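Local coordinates for protein putative cytochrome P450 hydroxylase (Chondromyces apiculatus DSM 436, PDB 6GMF) that probably works as a haem-dependent cytochrome P450 monooxygenase that uses molecular oxygen to oxidise terpenes, at residues A[92-97]-A[342-347]; A[144-149]-A[228-233]; A[207-212]-A[221-226]. One frame throughout, in Å; residues are numbered along the deposited sequence.

Contact 1. Residues A[92-97]-A[342-347]. With HEM (protoporphyrin IX containing Fe), chain B.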
loop_
_atom_site.group_PDB
_atom_site.type_symbol
_atom_site.label_atom_id
_atom_site.label_comp_id
_atom_site.label_asym_id
_atom_site.label_seq_id
_atom_site.Cartn_x
_atom_site.Cartn_y
_atom_site.Cartn_z
ATOM N N THR A 92 9.829 14.024 10.189
ATOM C CA THR A 92 11.036 14.707 9.737
ATOM C C THR A 92 12.305 13.871 10.008
ATOM O O THR A 92 13.189 13.795 9.179
ATOM C CB THR A 92 11.112 16.063 10.438
ATOM O OG1 THR A 92 10.006 16.845 9.967
ATOM C CG2 THR A 92 12.440 16.749 10.227
ATOM N N LEU A 93 12.344 13.190 11.133
ATOM C CA LEU A 93 13.452 12.284 11.491
ATOM C C LEU A 93 13.511 11.065 10.545
ATOM O O LEU A 93 14.542 10.789 9.959
ATOM C CB LEU A 93 13.340 11.855 12.959
ATOM C CG LEU A 93 14.014 12.831 13.934
ATOM C CD1 LEU A 93 13.593 12.491 15.341
ATOM C CD2 LEU A 93 15.519 12.833 13.752
ATOM N N VAL A 94 12.395 10.329 10.363
ATOM C CA VAL A 94 12.468 9.082 9.608
ATOM C C VAL A 94 12.760 9.392 8.119
ATOM O O VAL A 94 13.455 8.596 7.484
ATOM C CB VAL A 94 11.236 8.185 9.824
ATOM C CG1 VAL A 94 11.068 7.784 11.292
ATOM C CG2 VAL A 94 9.944 8.767 9.296
ATOM N N THR A 95 12.260 10.535 7.603
ATOM C CA THR A 95 12.477 10.902 6.209
ATOM C C THR A 95 13.860 11.533 5.981
ATOM O O THR A 95 14.176 11.790 4.845
ATOM C CB THR A 95 11.356 11.797 5.678
ATOM O OG1 THR A 95 11.300 12.978 6.471
ATOM C CG2 THR A 95 10.005 11.116 5.706
ATOM N N LYS A 96 14.692 11.680 7.024
ATOM C CA LYS A 96 16.111 11.920 6.802
ATOM C C LYS A 96 16.827 10.624 6.389
ATOM O O LYS A 96 17.945 10.655 5.883
ATOM C CB LYS A 96 16.743 12.508 8.069
ATOM N N ALA A 97 16.234 9.466 6.707
ATOM C CA ALA A 97 16.816 8.151 6.430
ATOM C C ALA A 97 16.159 7.542 5.187
ATOM O O ALA A 97 16.828 7.167 4.231
ATOM C CB ALA A 97 16.685 7.278 7.649
ATOM N N PHE A 342 0.682 11.714 4.022
ATOM C CA PHE A 342 0.877 11.246 2.661
ATOM C C PHE A 342 1.978 10.179 2.642
ATOM O O PHE A 342 3.068 10.388 3.126
ATOM C CB PHE A 342 1.272 12.427 1.771
ATOM C CG PHE A 342 1.417 12.081 0.310
ATOM C CD1 PHE A 342 0.339 12.103 -0.576
ATOM C CD2 PHE A 342 2.659 11.688 -0.168
ATOM C CE1 PHE A 342 0.506 11.757 -1.906
ATOM C CE2 PHE A 342 2.812 11.309 -1.487
ATOM C CZ PHE A 342 1.735 11.334 -2.347
ATOM N N CYS A 343 1.749 9.111 1.876
ATOM C CA CYS A 343 2.574 7.942 1.860
ATOM C C CYS A 343 4.055 8.313 1.684
ATOM O O CYS A 343 4.459 8.838 0.601
ATOM C CB CYS A 343 2.153 7.037 0.706
ATOM S SG CYS A 343 3.106 5.520 0.617
ATOM N N ILE A 344 4.880 7.968 2.659
ATOM C CA ILE A 344 6.326 8.121 2.582
ATOM C C ILE A 344 6.909 7.237 1.471
ATOM O O ILE A 344 7.948 7.559 0.822
ATOM C CB ILE A 344 6.932 7.806 3.960
ATOM C CG1 ILE A 344 6.608 8.943 4.929
ATOM C CG2 ILE A 344 8.432 7.534 3.916
ATOM C CD1 ILE A 344 6.966 8.669 6.353
ATOM N N GLY A 345 6.285 6.085 1.229
ATOM C CA GLY A 345 6.731 5.150 0.240
ATOM C C GLY A 345 6.298 5.429 -1.179
ATOM O O GLY A 345 6.611 4.609 -2.023
ATOM N N ALA A 346 5.572 6.520 -1.439
ATOM C CA ALA A 346 4.964 6.688 -2.702
ATOM C C ALA A 346 6.024 6.608 -3.812
ATOM O O ALA A 346 5.778 5.951 -4.809
ATOM C CB ALA A 346 4.207 7.980 -2.778
ATOM N N PRO A 347 7.218 7.218 -3.725
ATOM C CA PRO A 347 8.174 7.066 -4.830
ATOM C C PRO A 347 8.704 5.651 -5.029
ATOM O O PRO A 347 9.007 5.251 -6.169
ATOM C CB PRO A 347 9.340 7.993 -4.464
ATOM C CG PRO A 347 9.182 8.250 -3.009
ATOM C CD PRO A 347 7.685 8.182 -2.730
HETATM C CHA HEM B . 1.101 6.072 4.402
HETATM C CHB HEM B . -0.853 4.135 0.572
HETATM C CHC HEM B . 3.354 1.929 -0.358
HETATM C CHD HEM B . 5.183 3.564 3.695
HETATM C C1A HEM B . 0.210 5.762 3.402
HETATM C C2A HEM B . -1.069 6.380 3.320
HETATM C C3A HEM B . -1.640 5.800 2.233
HETATM C C4A HEM B . -0.694 4.899 1.681
HETATM C CMA HEM B . -3.034 5.984 1.685
HETATM C CAA HEM B . -1.696 7.413 4.215
HETATM C CBA HEM B . -2.303 6.820 5.515
HETATM C CGA HEM B . -3.056 7.841 6.342
HETATM O O1A HEM B . -3.249 9.001 5.898
HETATM O O2A HEM B . -3.555 7.379 7.421
HETATM C C1B HEM B . 0.117 3.328 -0.043
HETATM C C2B HEM B . -0.045 2.621 -1.286
HETATM C C3B HEM B . 1.120 1.980 -1.567
HETATM C C4B HEM B . 2.032 2.327 -0.474
HETATM C CMB HEM B . -1.317 2.638 -2.035
HETATM C CAB HEM B . 1.540 1.146 -2.759
HETATM C CBB HEM B . 0.905 1.269 -3.878
HETATM C C1C HEM B . 4.264 2.197 0.603
HETATM C C2C HEM B . 5.605 1.682 0.624
HETATM C C3C HEM B . 6.102 2.183 1.817
HETATM C C4C HEM B . 5.090 2.908 2.486
HETATM C CMC HEM B . 6.311 0.970 -0.493
HETATM C CAC HEM B . 7.437 2.050 2.398
HETATM C CBC HEM B . 8.360 1.214 1.986
HETATM C C1D HEM B . 4.192 4.353 4.218
HETATM C C2D HEM B . 4.338 5.044 5.533
HETATM C C3D HEM B . 3.208 5.756 5.720
HETATM C C4D HEM B . 2.373 5.503 4.541
HETATM C CMD HEM B . 5.595 4.914 6.378
HETATM C CAD HEM B . 2.883 6.619 6.907
HETATM C CBD HEM B . 3.193 8.116 6.749
HETATM C CGD HEM B . 2.740 8.945 7.933
HETATM O O1D HEM B . 3.267 10.063 8.058
HETATM O O2D HEM B . 1.853 8.512 8.713
HETATM N NA HEM B . 0.438 4.855 2.380
HETATM N NB HEM B . 1.364 3.117 0.363
HETATM N NC HEM B . 3.941 2.897 1.748
HETATM N ND HEM B . 2.942 4.620 3.705
HETATM FE FE HEM B . 2.203 3.981 2.021
HETATM O O HOH W 1 1.310 2.292 3.197
#
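Thr95 and Ile344 bring the two backbones to their nearest approach, 7.7 Å between their CA atoms, on helix 86-94 and just beyond Val94 on one side, and on the other where a type I turn from Cys343 to Ala346 leads into helix 346-363. The meeting itself is made by methyl groups. Ile344, its chain extended, presents CD1 to CG2 of Thr95 at 4.0 Å. The same methyl lies 4.2 Å from CG2 of Val94, and both partners stand at about a right angle to it. With a chi1 of 59°, Thr95 turns OG1 back to the carbonyl of Arg91, a bond that satisfies the hydroxyl and leaves the methyl to face Ile344. CD1 of Ile344 also lies 3.8 Å from CBD of the haem, so one isoleucine fills the angle between Val94 and Thr95 and the propionate arm. Cutting Ile344 back to an alanine would probably leave the methyls of Val94 and Thr95 and the propionate arm without the hydrocarbon between them. Cys343 illustrates the thiolate ligation that defines the P450 family: its SG binds the haem iron at 2.3 Å, with a water as the other non-porphyrin ligand. The turn is closed by Ala346 N on Cys343 O (3.3 Å). Within it, Gly345 sets its CA 3.4 Å from C3C of the haem, a closeness that depends on the absence of a side chain. Arg91, just ahead of 92-97, hydrogen-bonds through NH1 to the carbonyl of Phe342 and to the haem, tying helix 86-94 to 342-347 by a polar route. Around this proximal contact, Phe98 packs on Ile344, helix 204-210 covers Val94 through Leu208, and strand 212-213 lies against Thr92 and Leu93 through Val213.

Contact 2. Residues A[144-149]-A[228-233]. With HEM (protoporphyrin IX containing Fe), chain B.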
loop_
_atom_site.group_PDB
_atom_site.type_symbol
_atom_site.label_atom_id
_atom_site.label_comp_id
_atom_site.label_asym_id
_atom_site.label_seq_id
_atom_site.Cartn_x
_atom_site.Cartn_y
_atom_site.Cartn_z
ATOM N N GLU A 144 16.479 -5.640 1.421
ATOM C CA GLU A 144 17.807 -5.124 1.039
ATOM C C GLU A 144 17.993 -3.725 1.618
ATOM O O GLU A 144 19.093 -3.400 2.121
ATOM C CB GLU A 144 17.979 -5.166 -0.474
ATOM C CG GLU A 144 18.164 -6.606 -0.896
ATOM C CD GLU A 144 18.572 -6.868 -2.318
ATOM O OE1 GLU A 144 18.975 -5.884 -3.038
ATOM O OE2 GLU A 144 18.463 -8.064 -2.703
ATOM N N MET A 145 16.946 -2.897 1.565
ATOM C CA MET A 145 17.044 -1.533 2.097
ATOM C C MET A 145 17.318 -1.546 3.597
ATOM O O MET A 145 18.106 -0.728 4.115
ATOM C CB MET A 145 15.767 -0.744 1.838
ATOM C CG MET A 145 15.667 -0.317 0.425
ATOM S SD MET A 145 14.204 0.729 0.212
ATOM C CE MET A 145 14.426 1.964 1.476
ATOM N N LEU A 146 16.721 -2.501 4.296
ATOM C CA LEU A 146 16.951 -2.644 5.735
ATOM C C LEU A 146 18.236 -3.398 6.113
ATOM O O LEU A 146 18.501 -3.603 7.301
ATOM C CB LEU A 146 15.744 -3.368 6.322
ATOM C CG LEU A 146 14.478 -2.531 6.415
ATOM C CD1 LEU A 146 13.299 -3.423 6.729
ATOM C CD2 LEU A 146 14.613 -1.428 7.459
ATOM N N GLY A 147 19.019 -3.861 5.154
ATOM C CA GLY A 147 20.262 -4.490 5.468
ATOM C C GLY A 147 20.113 -5.879 6.070
ATOM O O GLY A 147 20.966 -6.303 6.849
ATOM N N VAL A 148 19.067 -6.618 5.694
ATOM C CA VAL A 148 18.856 -7.988 6.219
ATOM C C VAL A 148 19.992 -8.899 5.720
ATOM O O VAL A 148 20.313 -8.867 4.571
ATOM C CB VAL A 148 17.483 -8.532 5.798
ATOM C CG1 VAL A 148 17.319 -9.989 6.183
ATOM C CG2 VAL A 148 16.335 -7.737 6.392
ATOM N N ALA A 149 20.574 -9.687 6.620
ATOM C CA ALA A 149 21.690 -10.600 6.313
ATOM C C ALA A 149 21.164 -11.694 5.391
ATOM O O ALA A 149 19.994 -12.085 5.472
ATOM C CB ALA A 149 22.253 -11.184 7.590
ATOM N N ASN A 228 9.425 -1.822 11.142
ATOM C CA ASN A 228 8.302 -2.695 11.113
ATOM C C ASN A 228 7.233 -2.062 10.212
ATOM O O ASN A 228 6.566 -2.765 9.421
ATOM C CB ASN A 228 7.757 -2.921 12.530
ATOM C CG ASN A 228 6.565 -3.846 12.585
ATOM O OD1 ASN A 228 6.733 -5.067 12.613
ATOM N ND2 ASN A 228 5.377 -3.295 12.579
ATOM N N THR A 229 7.042 -0.748 10.373
ATOM C CA THR A 229 6.020 -0.022 9.562
ATOM C C THR A 229 6.323 -0.197 8.074
ATOM O O THR A 229 5.391 -0.327 7.270
ATOM C CB THR A 229 5.907 1.459 9.959
ATOM O OG1 THR A 229 5.359 1.446 11.275
ATOM C CG2 THR A 229 5.023 2.270 9.045
ATOM N N LEU A 230 7.594 -0.163 7.686
ATOM C CA LEU A 230 7.934 -0.234 6.268
ATOM C C LEU A 230 7.464 -1.576 5.672
ATOM O O LEU A 230 6.992 -1.598 4.518
ATOM C CB LEU A 230 9.439 -0.035 6.054
ATOM C CG LEU A 230 9.968 1.365 6.386
ATOM C CD1 LEU A 230 11.483 1.397 6.267
ATOM C CD2 LEU A 230 9.369 2.441 5.479
ATOM N N LEU A 231 7.543 -2.671 6.450
ATOM C CA LEU A 231 7.054 -3.952 5.929
ATOM C C LEU A 231 5.550 -3.874 5.771
ATOM O O LEU A 231 4.996 -4.195 4.711
ATOM C CB LEU A 231 7.342 -5.124 6.875
ATOM C CG LEU A 231 8.671 -5.828 6.670
ATOM C CD1 LEU A 231 9.810 -4.848 6.934
ATOM C CD2 LEU A 231 8.736 -7.039 7.599
ATOM N N ILE A 232 4.869 -3.506 6.865
ATOM C CA ILE A 232 3.439 -3.573 6.871
ATOM C C ILE A 232 2.851 -2.602 5.841
ATOM O O ILE A 232 1.930 -2.954 5.105
ATOM C CB ILE A 232 2.867 -3.311 8.270
ATOM C CG1 ILE A 232 3.255 -4.417 9.257
ATOM C CG2 ILE A 232 1.359 -3.129 8.195
ATOM C CD1 ILE A 232 3.020 -4.035 10.683
ATOM N N ALA A 233 3.393 -1.382 5.801
ATOM C CA ALA A 233 2.884 -0.302 4.978
ATOM C C ALA A 233 3.191 -0.560 3.495
ATOM O O ALA A 233 2.408 -0.121 2.628
ATOM C CB ALA A 233 3.472 1.035 5.403
HETATM C CHA HEM B . 1.101 6.072 4.402
HETATM C CHB HEM B . -0.853 4.135 0.572
HETATM C CHC HEM B . 3.354 1.929 -0.358
HETATM C CHD HEM B . 5.183 3.564 3.695
HETATM C C1A HEM B . 0.210 5.762 3.402
HETATM C C2A HEM B . -1.069 6.380 3.320
HETATM C C3A HEM B . -1.640 5.800 2.233
HETATM C C4A HEM B . -0.694 4.899 1.681
HETATM C CMA HEM B . -3.034 5.984 1.685
HETATM C CAA HEM B . -1.696 7.413 4.215
HETATM C CBA HEM B . -2.303 6.820 5.515
HETATM C CGA HEM B . -3.056 7.841 6.342
HETATM O O1A HEM B . -3.249 9.001 5.898
HETATM O O2A HEM B . -3.555 7.379 7.421
HETATM C C1B HEM B . 0.117 3.328 -0.043
HETATM C C2B HEM B . -0.045 2.621 -1.286
HETATM C C3B HEM B . 1.120 1.980 -1.567
HETATM C C4B HEM B . 2.032 2.327 -0.474
HETATM C CMB HEM B . -1.317 2.638 -2.035
HETATM C CAB HEM B . 1.540 1.146 -2.759
HETATM C CBB HEM B . 0.905 1.269 -3.878
HETATM C C1C HEM B . 4.264 2.197 0.603
HETATM C C2C HEM B . 5.605 1.682 0.624
HETATM C C3C HEM B . 6.102 2.183 1.817
HETATM C C4C HEM B . 5.090 2.908 2.486
HETATM C CMC HEM B . 6.311 0.970 -0.493
HETATM C CAC HEM B . 7.437 2.050 2.398
HETATM C CBC HEM B . 8.360 1.214 1.986
HETATM C C1D HEM B . 4.192 4.353 4.218
HETATM C C2D HEM B . 4.338 5.044 5.533
HETATM C C3D HEM B . 3.208 5.756 5.720
HETATM C C4D HEM B . 2.373 5.503 4.541
HETATM C CMD HEM B . 5.595 4.914 6.378
HETATM C CAD HEM B . 2.883 6.619 6.907
HETATM C CBD HEM B . 3.193 8.116 6.749
HETATM C CGD HEM B . 2.740 8.945 7.933
HETATM O O1D HEM B . 3.267 10.063 8.058
HETATM O O2D HEM B . 1.853 8.512 8.713
HETATM N NA HEM B . 0.438 4.855 2.380
HETATM N NB HEM B . 1.364 3.117 0.363
HETATM N NC HEM B . 3.941 2.897 1.748
HETATM N ND HEM B . 2.942 4.620 3.705
HETATM FE FE HEM B . 2.203 3.981 2.021
HETATM O O HOH W 1 1.310 2.292 3.197
#
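Leu146 meets two successive leucines of helix 220-251, one with each branch: CD1 touches CD1 of Leu231 at 3.8 Å, while CD2 faces CD1 of Leu230 more loosely at 4.4 Å. Leu231 starts off along the flank of the helix, and its chi2 of 63° helps to bring CD1 round to the partner. Leu230 is shared between two surfaces, since its other methyl, CD2, rests 3.7 Å from the vinyl carbon CAC of the haem. Thr229, one residue earlier, lays CG2 3.8 Å from the haem methyl CMD, and Ala233, a turn further on, sets CB 3.5 Å from the meso carbon CHD. Behind Leu146, the end of helix 136-145 is finished by a Schellman motif at Gly147, whose positive phi turns the chain away. Further back, Glu144 makes salt bridges with Arg109 and Arg153, and Leu204 of helix 204-210 packs on both Leu146 and Leu230. Ala233 opens the Ala-Gly-x-x-Thr sequence that P450s carry in this long distal helix; its carbonyl oxygen is hydrogen-bonded to Thr237 OG1 and accepts a bond from the iron-bound water, 2.7 Å from Ala233 O to the water. The helix thus packs by leucines on one flank while a backbone carbonyl meets the sixth iron ligand, consistent with a resting state in which water holds the position where dioxygen would bind.

Contact 3. Residues A[207-212]-A[221-226]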
loop_
_atom_site.group_PDB
_atom_site.type_symbol
_atom_site.label_atom_id
_atom_site.label_comp_id
_atom_site.label_asym_id
_atom_site.label_seq_id
_atom_site.Cartn_x
_atom_site.Cartn_y
_atom_site.Cartn_z
ATOM N N GLN A 207 21.050 4.455 8.770
ATOM C CA GLN A 207 20.683 5.808 8.467
ATOM C C GLN A 207 19.657 6.340 9.474
ATOM O O GLN A 207 19.675 7.523 9.783
ATOM C CB GLN A 207 20.180 5.940 7.033
ATOM C CG GLN A 207 21.204 5.593 5.972
ATOM N N LEU A 208 18.728 5.507 9.956
ATOM C CA LEU A 208 17.781 5.911 10.963
ATOM C C LEU A 208 18.503 6.244 12.272
ATOM O O LEU A 208 18.166 7.217 12.914
ATOM C CB LEU A 208 16.712 4.822 11.162
ATOM C CG LEU A 208 15.663 4.721 10.045
ATOM C CD1 LEU A 208 15.024 3.352 10.067
ATOM C CD2 LEU A 208 14.609 5.823 10.108
ATOM N N LEU A 209 19.533 5.468 12.623
ATOM C CA LEU A 209 20.301 5.695 13.832
ATOM C C LEU A 209 21.062 7.017 13.742
ATOM O O LEU A 209 21.202 7.676 14.790
ATOM C CB LEU A 209 21.280 4.537 14.038
ATOM C CG LEU A 209 20.667 3.243 14.544
ATOM C CD1 LEU A 209 21.707 2.134 14.435
ATOM C CD2 LEU A 209 20.175 3.387 15.976
ATOM N N ALA A 210 21.538 7.373 12.537
ATOM C CA ALA A 210 22.348 8.573 12.335
ATOM C C ALA A 210 21.479 9.836 12.373
ATOM O O ALA A 210 21.950 10.905 12.736
ATOM C CB ALA A 210 23.101 8.488 11.043
ATOM N N ALA A 211 20.212 9.716 11.972
ATOM C CA ALA A 211 19.400 10.900 11.735
ATOM C C ALA A 211 19.340 11.769 12.993
ATOM O O ALA A 211 19.084 11.289 14.118
ATOM C CB ALA A 211 18.026 10.499 11.273
ATOM N N GLU A 212 19.448 13.076 12.782
ATOM C CA GLU A 212 19.361 14.023 13.862
ATOM C C GLU A 212 18.761 15.319 13.313
ATOM O O GLU A 212 19.190 15.808 12.256
ATOM C CB GLU A 212 20.748 14.248 14.469
ATOM C CG GLU A 212 20.733 15.063 15.750
ATOM C CD GLU A 212 22.109 15.202 16.403
ATOM O OE1 GLU A 212 23.120 14.990 15.690
ATOM O OE2 GLU A 212 22.164 15.478 17.622
ATOM N N GLY A 221 13.347 2.225 20.067
ATOM C CA GLY A 221 11.991 1.782 19.805
ATOM C C GLY A 221 11.425 2.421 18.538
ATOM O O GLY A 221 10.727 1.749 17.763
ATOM N N GLU A 222 11.690 3.709 18.343
ATOM C CA GLU A 222 11.183 4.414 17.178
ATOM C C GLU A 222 11.845 3.900 15.901
ATOM O O GLU A 222 11.152 3.751 14.897
ATOM C CB GLU A 222 11.352 5.927 17.295
ATOM C CG GLU A 222 10.376 6.536 18.256
ATOM C CD GLU A 222 10.668 7.995 18.542
ATOM O OE1 GLU A 222 11.867 8.388 18.526
ATOM O OE2 GLU A 222 9.683 8.744 18.768
ATOM N N VAL A 223 13.151 3.616 15.909
ATOM C CA VAL A 223 13.841 3.024 14.751
ATOM C C VAL A 223 13.175 1.687 14.395
ATOM O O VAL A 223 12.862 1.446 13.214
ATOM C CB VAL A 223 15.348 2.825 14.996
ATOM C CG1 VAL A 223 16.018 2.059 13.862
ATOM C CG2 VAL A 223 16.044 4.160 15.189
ATOM N N LEU A 224 13.001 0.822 15.401
ATOM C CA LEU A 224 12.464 -0.531 15.195
ATOM C C LEU A 224 11.023 -0.420 14.713
ATOM O O LEU A 224 10.613 -1.166 13.819
ATOM C CB LEU A 224 12.535 -1.340 16.493
ATOM C CG LEU A 224 13.957 -1.581 16.999
ATOM C CD1 LEU A 224 13.910 -2.306 18.330
ATOM C CD2 LEU A 224 14.776 -2.356 15.970
ATOM N N SER A 225 10.239 0.461 15.352
ATOM C CA SER A 225 8.842 0.610 14.961
ATOM C C SER A 225 8.732 1.076 13.498
ATOM O O SER A 225 7.840 0.573 12.779
ATOM C CB SER A 225 8.098 1.504 15.897
ATOM O OG SER A 225 6.846 1.865 15.326
ATOM N N PHE A 226 9.622 1.965 13.044
ATOM C CA PHE A 226 9.576 2.461 11.675
ATOM C C PHE A 226 9.985 1.344 10.683
ATOM O O PHE A 226 9.355 1.191 9.620
ATOM C CB PHE A 226 10.363 3.751 11.496
ATOM C CG PHE A 226 10.233 4.325 10.105
ATOM C CD1 PHE A 226 9.031 4.895 9.667
ATOM C CD2 PHE A 226 11.282 4.271 9.223
ATOM C CE1 PHE A 226 8.915 5.407 8.386
ATOM C CE2 PHE A 226 11.162 4.792 7.941
ATOM C CZ PHE A 226 9.978 5.360 7.530
#
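Leu208 and Val223 form the close part of this helix-to-helix contact, their CA atoms 6.2 Å apart and their side chains sliding past each other in opposite directions. CB of Leu208 lies 3.9 Å from CG1 of Val223, and both Leu208 methyls reach the ring of Phe226 beyond. There CD1 stands in the ring plane at its edge, 3.9 Å from Phe226 CD2, whereas CD2 of Leu208 comes to that same carbon obliquely at 3.8 Å. With CG anti to the backbone N (chi1 -176°), the ring of Phe226 is carried out to the Leu208 methyls. The looser side belongs to Leu209, partly exposed, which offers only CD2 to Val223 CG2 at 4.3 Å. Past it, Ala210 and Glu212 lie on the exposed side of the molecule, and Lys217 NZ bonds the carbonyls of Leu209 and Ala211. The contact joins two helices consecutive in the chain, 204-210 and 220-251, linked through the short strands 212-213 and 216-217. Helix 177-198 adjoins it through Leu193 and Arg197 on Leu209, while helix 86-94 sends Val94 against Phe226, whose ring also touches the haem.

Along the chain the three contacts nest: contact 3 lies inside the loop closed by contact 2, which lies inside that closed by contact 1. Their centres are 12 to 13 Å apart. Contacts 2 and 3 share helix 220-251, the latter on its earlier turns and the former where it crosses the haem. Contacts 1 and 3 touch directly, Ala97 CB meeting Leu208 CD2 at 3.5 Å. Contacts 1 and 2 do not touch but approach the haem from opposite faces, cysteine on one side and iron-bound water on the other. Parts of the chain far apart in sequence thereby converge on one cofactor.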